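Local structure of pngf-ii (Elizabethkingia meningoseptica, 4R4X) at residues A[56-61]-A[78-83]; A[120-125]-A[129-134]. The protein probably removes N-linked glycans from glycoproteins and glycopeptides, acting as a peptide:N-glycosidase related to PNGase F. All coordinates share one frame; numbering follows the deposited sequence.

How the contacts relate
Both contacts lie within the N-terminal domain of the N-glycanase, and their centres are 12 Å apart. They follow one another along the chain: contact 1 joins the turn leading into strand 59-65 and its first residues to the short helix 79-82, and contact 2 is made within the loop between strands 109-116 and 134-140. The two meet directly. Gln-83 OE1 is 2.8 Å from Gly-129 N, a probable hydrogen bond, while Gln-83 NE2 bonds Ile-127 O, Leu-80 packs on Gln-130 and Asn-58 on Asp-131. The loop of contact 2 therefore lies against the helix of contact 1 and is probably tied to the residue that follows it, joining parts of the domain distant in sequence.

Contact 1: residues A[56-61]-A[78-83]; sequences KNNEVS and TILAKQ
The connection between strands 70-76 and 86-94, wound into the short helix 79-82, lies against the turn leading into strand 59-65 and its first residues, where Leu-80 and Ile-79 meet Asn-58 and Val-60. Leu-80 reaches out to the turn before the strand and sets its CD1 methyl squarely over the flat face of the Asn-58 carboxamide. CD1 is 3.8 Å from Asn-58 CG and almost equally far from OD1 and ND2, so the methyl sits above the middle of the amide and not at its rim. The two side chains cross at about a right angle. Asn-58 has a left-handed backbone conformation (phi 54°).

Strands 48-54 and 59-65 form an antiparallel hairpin, and Val-60, bonded through its backbone to Asp-76, ties the second of them to strand 70-76 as well. Its two methyls are shared between two partners. With CG1 anti to the backbone N (chi1 -179°), that branch meets Ile-79 CD1 at 4.2 Å, whereas CG2 approaches Leu-80 CG at 4.1 Å. Ile-127 lies against both Val-60 and Ile-79, extending this apolar patch.

No direct hydrogen bond joins the two backbones; a water bridges them instead. Water 1 donates to Asn-58 O at 2.9 Å and accepts from Leu-80 N, also at 2.9 Å, providing a partner for an amide in the first turn of the helix. That helix is only loosely bonded: Lys-82 N makes weak bonds to Thr-78 O and Ile-79 O, while Gln-83 N bonds Leu-80 O at 3.0 Å. On its exposed flank the straight Lys-82 side chain reaches back towards the start of the turn, its NZ donating to Thr-78 OG1 over 3.2 Å; that hydroxyl is also hydrogen-bonded to Asp-76.

Contact 2: residues A[120-125]-A[129-134]; sequences KVKGGP and GQDLGL
A single backbone bridge pairs Gly-123 with Leu-134: Gly-123 N donates to Gly-133 O at 3.1 Å, with the donor tilted 33° from the carbonyl plane, and Gly-123 is also backbone-bonded to Val-135. It pinches off the second half of the connection between the adjacent antiparallel strands 109-116 and 134-140, just where the later strand begins. Leu-134 CD1 lies against the bare backbone of Gly-123, 3.8 Å from its CA, and the Leu-134 side chain also touches Ile-6 and Tyr-8 of strand 3-12.

Lys-122 runs fully extended beyond CG alongside the 130-133 backbone, its CB 3.4 Å from Gln-130 O. At the far end NZ is gripped twice by one residue: it donates to Asp-131 O and makes a salt bridge to Asp-131 OD1, each at 3.0 Å, meeting the carboxylate from above its plane.

Gln-130 bends at chi2 (-83°), which turns its amide onto the glycine pair, OE1 lying 3.3 Å from Gly-123 CA. Arg-55 holds OE1 and Ser-126 O accepts from NE2, fixing the amide's rotation. Water 2 accepts from Gln-130 NE2 at 3.3 Å and donates to Gly-124 O at 2.8 Å.

Contact 1: residues A[56-61]-A[78-83]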
loop_
_atom_site.group_PDB
_atom_site.type_symbol
_atom_site.label_atom_id
_atom_site.label_comp_id
_atom_site.label_asym_id
_atom_site.label_seq_id
_atom_site.Cartn_x
_atom_site.Cartn_y
_atom_site.Cartn_z
ATOM N N LYS A 56 15.132 26.269 31.513
ATOM C CA LYS A 56 16.035 27.437 31.362
ATOM C C LYS A 56 15.686 28.252 30.117
ATOM O O LYS A 56 15.718 29.475 30.135
ATOM C CB LYS A 56 17.505 26.994 31.277
ATOM C CG LYS A 56 18.258 26.846 32.597
ATOM C CD LYS A 56 17.472 26.141 33.704
ATOM C CE LYS A 56 16.833 27.153 34.659
ATOM N NZ LYS A 56 15.692 26.612 35.453
ATOM N N ASN A 57 15.348 27.566 29.034
ATOM C CA ASN A 57 15.095 28.229 27.751
ATOM C C ASN A 57 13.756 27.866 27.089
ATOM O O ASN A 57 13.470 28.283 25.969
ATOM C CB ASN A 57 16.284 28.017 26.788
ATOM C CG ASN A 57 16.579 26.546 26.456
ATOM O OD1 ASN A 57 17.565 26.265 25.782
ATOM N ND2 ASN A 57 15.756 25.618 26.892
ATOM N N ASN A 58 12.924 27.111 27.804
ATOM C CA ASN A 58 11.677 26.599 27.247
ATOM C C ASN A 58 11.824 25.813 25.936
ATOM O O ASN A 58 10.922 25.777 25.130
ATOM C CB ASN A 58 10.617 27.709 27.147
ATOM C CG ASN A 58 10.038 28.076 28.511
ATOM O OD1 ASN A 58 10.322 27.425 29.516
ATOM N ND2 ASN A 58 9.228 29.134 28.553
ATOM N N GLU A 59 12.950 25.142 25.750
ATOM C CA GLU A 59 13.078 24.221 24.634
ATOM C C GLU A 59 12.257 22.968 24.947
ATOM O O GLU A 59 12.528 22.289 25.923
ATOM C CB GLU A 59 14.534 23.846 24.364
ATOM C CG GLU A 59 14.684 22.960 23.131
ATOM C CD GLU A 59 16.060 23.040 22.481
ATOM O OE1 GLU A 59 16.996 23.574 23.108
ATOM O OE2 GLU A 59 16.205 22.563 21.329
ATOM N N VAL A 60 11.246 22.713 24.123
ATOM C CA VAL A 60 10.404 21.528 24.215
ATOM C C VAL A 60 10.964 20.468 23.252
ATOM O O VAL A 60 11.100 20.712 22.034
ATOM C CB VAL A 60 8.955 21.866 23.848
ATOM C CG1 VAL A 60 8.037 20.656 23.962
ATOM C CG2 VAL A 60 8.445 23.005 24.727
ATOM N N SER A 61 11.300 19.306 23.800
ATOM C CA SER A 61 11.824 18.196 23.000
ATOM C C SER A 61 10.853 17.027 23.030
ATOM O O SER A 61 10.391 16.610 24.088
ATOM C CB SER A 61 13.187 17.759 23.508
ATOM O OG SER A 61 14.160 18.764 23.264
ATOM N N THR A 78 9.565 27.647 20.711
ATOM C CA THR A 78 8.483 28.609 20.542
ATOM C C THR A 78 7.115 28.070 20.951
ATOM O O THR A 78 6.133 28.816 20.927
ATOM C CB THR A 78 8.362 29.077 19.075
ATOM O OG1 THR A 78 7.860 28.008 18.250
ATOM C CG2 THR A 78 9.703 29.559 18.543
ATOM N N ILE A 79 7.030 26.785 21.314
ATOM C CA ILE A 79 5.718 26.161 21.532
ATOM C C ILE A 79 4.930 26.791 22.698
ATOM O O ILE A 79 3.751 27.122 22.563
ATOM C CB ILE A 79 5.853 24.634 21.782
ATOM C CG1 ILE A 79 6.366 23.942 20.510
ATOM C CG2 ILE A 79 4.515 24.043 22.216
ATOM C CD1 ILE A 79 6.360 22.423 20.576
ATOM N N LEU A 80 5.585 26.925 23.843
ATOM C CA LEU A 80 4.916 27.446 25.042
ATOM C C LEU A 80 4.438 28.880 24.806
ATOM O O LEU A 80 3.290 29.195 25.075
ATOM C CB LEU A 80 5.852 27.370 26.257
ATOM C CG LEU A 80 6.249 25.936 26.620
ATOM C CD1 LEU A 80 7.010 25.894 27.930
ATOM C CD2 LEU A 80 5.021 25.046 26.651
ATOM N N ALA A 81 5.316 29.719 24.255
ATOM C CA ALA A 81 4.990 31.132 23.997
ATOM C C ALA A 81 3.738 31.301 23.131
ATOM O O ALA A 81 2.981 32.240 23.332
ATOM C CB ALA A 81 6.188 31.845 23.360
ATOM N N LYS A 82 3.491 30.369 22.206
ATOM C CA LYS A 82 2.329 30.453 21.324
ATOM C C LYS A 82 0.985 30.090 21.949
ATOM O O LYS A 82 -0.048 30.380 21.366
ATOM C CB LYS A 82 2.540 29.600 20.073
ATOM C CG LYS A 82 3.607 30.160 19.141
ATOM C CD LYS A 82 3.940 29.172 18.033
ATOM C CE LYS A 82 5.032 29.728 17.141
ATOM N NZ LYS A 82 5.507 28.697 16.195
ATOM N N GLN A 83 0.978 29.442 23.110
ATOM C CA GLN A 83 -0.293 29.032 23.715
ATOM C C GLN A 83 -1.006 30.298 24.149
ATOM O O GLN A 83 -0.367 31.180 24.695
ATOM C CB GLN A 83 -0.055 28.104 24.924
ATOM C CG GLN A 83 0.657 26.825 24.510
ATOM C CD GLN A 83 0.803 25.806 25.626
ATOM O OE1 GLN A 83 0.477 26.060 26.792
ATOM N NE2 GLN A 83 1.276 24.622 25.254
HETATM O O HOH W 1 8.503 26.743 23.964
#

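Contact 2: residues A[120-125]-A[129-134]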
loop_
_atom_site.group_PDB
_atom_site.type_symbol
_atom_site.label_atom_id
_atom_site.label_comp_id
_atom_site.label_asym_id
_atom_site.label_seq_id
_atom_site.Cartn_x
_atom_site.Cartn_y
_atom_site.Cartn_z
ATOM N N LYS A 120 6.691 25.922 43.007
ATOM C CA LYS A 120 7.770 26.556 42.221
ATOM C C LYS A 120 8.374 25.567 41.199
ATOM O O LYS A 120 9.596 25.526 40.980
ATOM C CB LYS A 120 8.864 27.139 43.126
ATOM C CG LYS A 120 8.361 28.173 44.129
ATOM C CD LYS A 120 8.088 27.550 45.492
ATOM C CE LYS A 120 7.273 28.467 46.401
ATOM N NZ LYS A 120 8.008 29.724 46.740
ATOM N N VAL A 121 7.490 24.757 40.613
ATOM C CA VAL A 121 7.807 23.913 39.474
ATOM C C VAL A 121 6.601 23.968 38.542
ATOM O O VAL A 121 5.495 24.375 38.947
ATOM C CB VAL A 121 8.099 22.454 39.841
ATOM C CG1 VAL A 121 9.290 22.337 40.793
ATOM C CG2 VAL A 121 6.864 21.757 40.394
ATOM N N LYS A 122 6.837 23.598 37.289
ATOM C CA LYS A 122 5.795 23.584 36.275
ATOM C C LYS A 122 5.650 22.170 35.745
ATOM O O LYS A 122 6.483 21.332 36.014
ATOM C CB LYS A 122 6.140 24.553 35.158
ATOM C CG LYS A 122 6.121 25.998 35.629
ATOM C CD LYS A 122 6.479 26.992 34.540
ATOM C CE LYS A 122 6.376 28.407 35.108
ATOM N NZ LYS A 122 6.712 29.419 34.082
ATOM N N GLY A 123 4.565 21.909 35.027
ATOM C CA GLY A 123 4.288 20.572 34.556
ATOM C C GLY A 123 2.839 20.407 34.190
ATOM O O GLY A 123 2.050 21.356 34.256
ATOM N N GLY A 124 2.487 19.179 33.835
ATOM C CA GLY A 124 1.128 18.862 33.489
ATOM C C GLY A 124 0.990 17.571 32.723
ATOM O O GLY A 124 1.977 16.945 32.352
ATOM N N PRO A 125 -0.258 17.155 32.491
ATOM C CA PRO A 125 -0.516 15.868 31.820
ATOM C C PRO A 125 -0.491 15.954 30.297
ATOM O O PRO A 125 -0.611 14.919 29.619
ATOM C CB PRO A 125 -1.925 15.513 32.327
ATOM C CG PRO A 125 -2.578 16.852 32.469
ATOM C CD PRO A 125 -1.498 17.764 32.999
ATOM N N GLY A 129 -0.672 24.483 28.846
ATOM C CA GLY A 129 -0.526 25.128 30.151
ATOM C C GLY A 129 0.799 24.968 30.866
ATOM O O GLY A 129 0.935 25.441 32.002
ATOM N N GLN A 130 1.776 24.320 30.214
ATOM C CA GLN A 130 3.059 23.993 30.833
ATOM C C GLN A 130 3.867 25.205 31.237
ATOM O O GLN A 130 4.774 25.075 32.035
ATOM C CB GLN A 130 3.940 23.214 29.861
ATOM C CG GLN A 130 3.483 21.804 29.597
ATOM C CD GLN A 130 3.940 20.826 30.641
ATOM O OE1 GLN A 130 4.896 21.068 31.397
ATOM N NE2 GLN A 130 3.278 19.686 30.674
ATOM N N ASP A 131 3.594 26.372 30.661
ATOM C CA ASP A 131 4.259 27.568 31.167
ATOM C C ASP A 131 3.473 28.322 32.239
ATOM O O ASP A 131 3.986 29.294 32.758
ATOM C CB ASP A 131 4.634 28.525 30.047
ATOM C CG ASP A 131 5.775 29.435 30.438
ATOM O OD1 ASP A 131 6.736 28.971 31.100
ATOM O OD2 ASP A 131 5.690 30.625 30.114
ATOM N N LEU A 132 2.252 27.896 32.571
ATOM C CA LEU A 132 1.433 28.618 33.580
ATOM C C LEU A 132 1.789 28.266 35.015
ATOM O O LEU A 132 1.650 29.088 35.927
ATOM C CB LEU A 132 -0.054 28.333 33.400
ATOM C CG LEU A 132 -0.713 28.773 32.084
ATOM C CD1 LEU A 132 -2.152 28.275 32.051
ATOM C CD2 LEU A 132 -0.652 30.280 31.903
ATOM N N GLY A 133 2.210 27.020 35.213
ATOM C CA GLY A 133 2.434 26.469 36.526
ATOM C C GLY A 133 2.438 24.960 36.403
ATOM O O GLY A 133 2.738 24.422 35.333
ATOM N N LEU A 134 2.146 24.284 37.507
ATOM C CA LEU A 134 1.958 22.836 37.521
ATOM C C LEU A 134 0.476 22.534 37.335
ATOM O O LEU A 134 -0.339 22.794 38.227
ATOM C CB LEU A 134 2.489 22.237 38.827
ATOM C CG LEU A 134 2.153 20.763 39.048
ATOM C CD1 LEU A 134 2.722 19.869 37.939
ATOM C CD2 LEU A 134 2.676 20.361 40.410
HETATM O O HOH W 2 4.743 17.277 32.357
#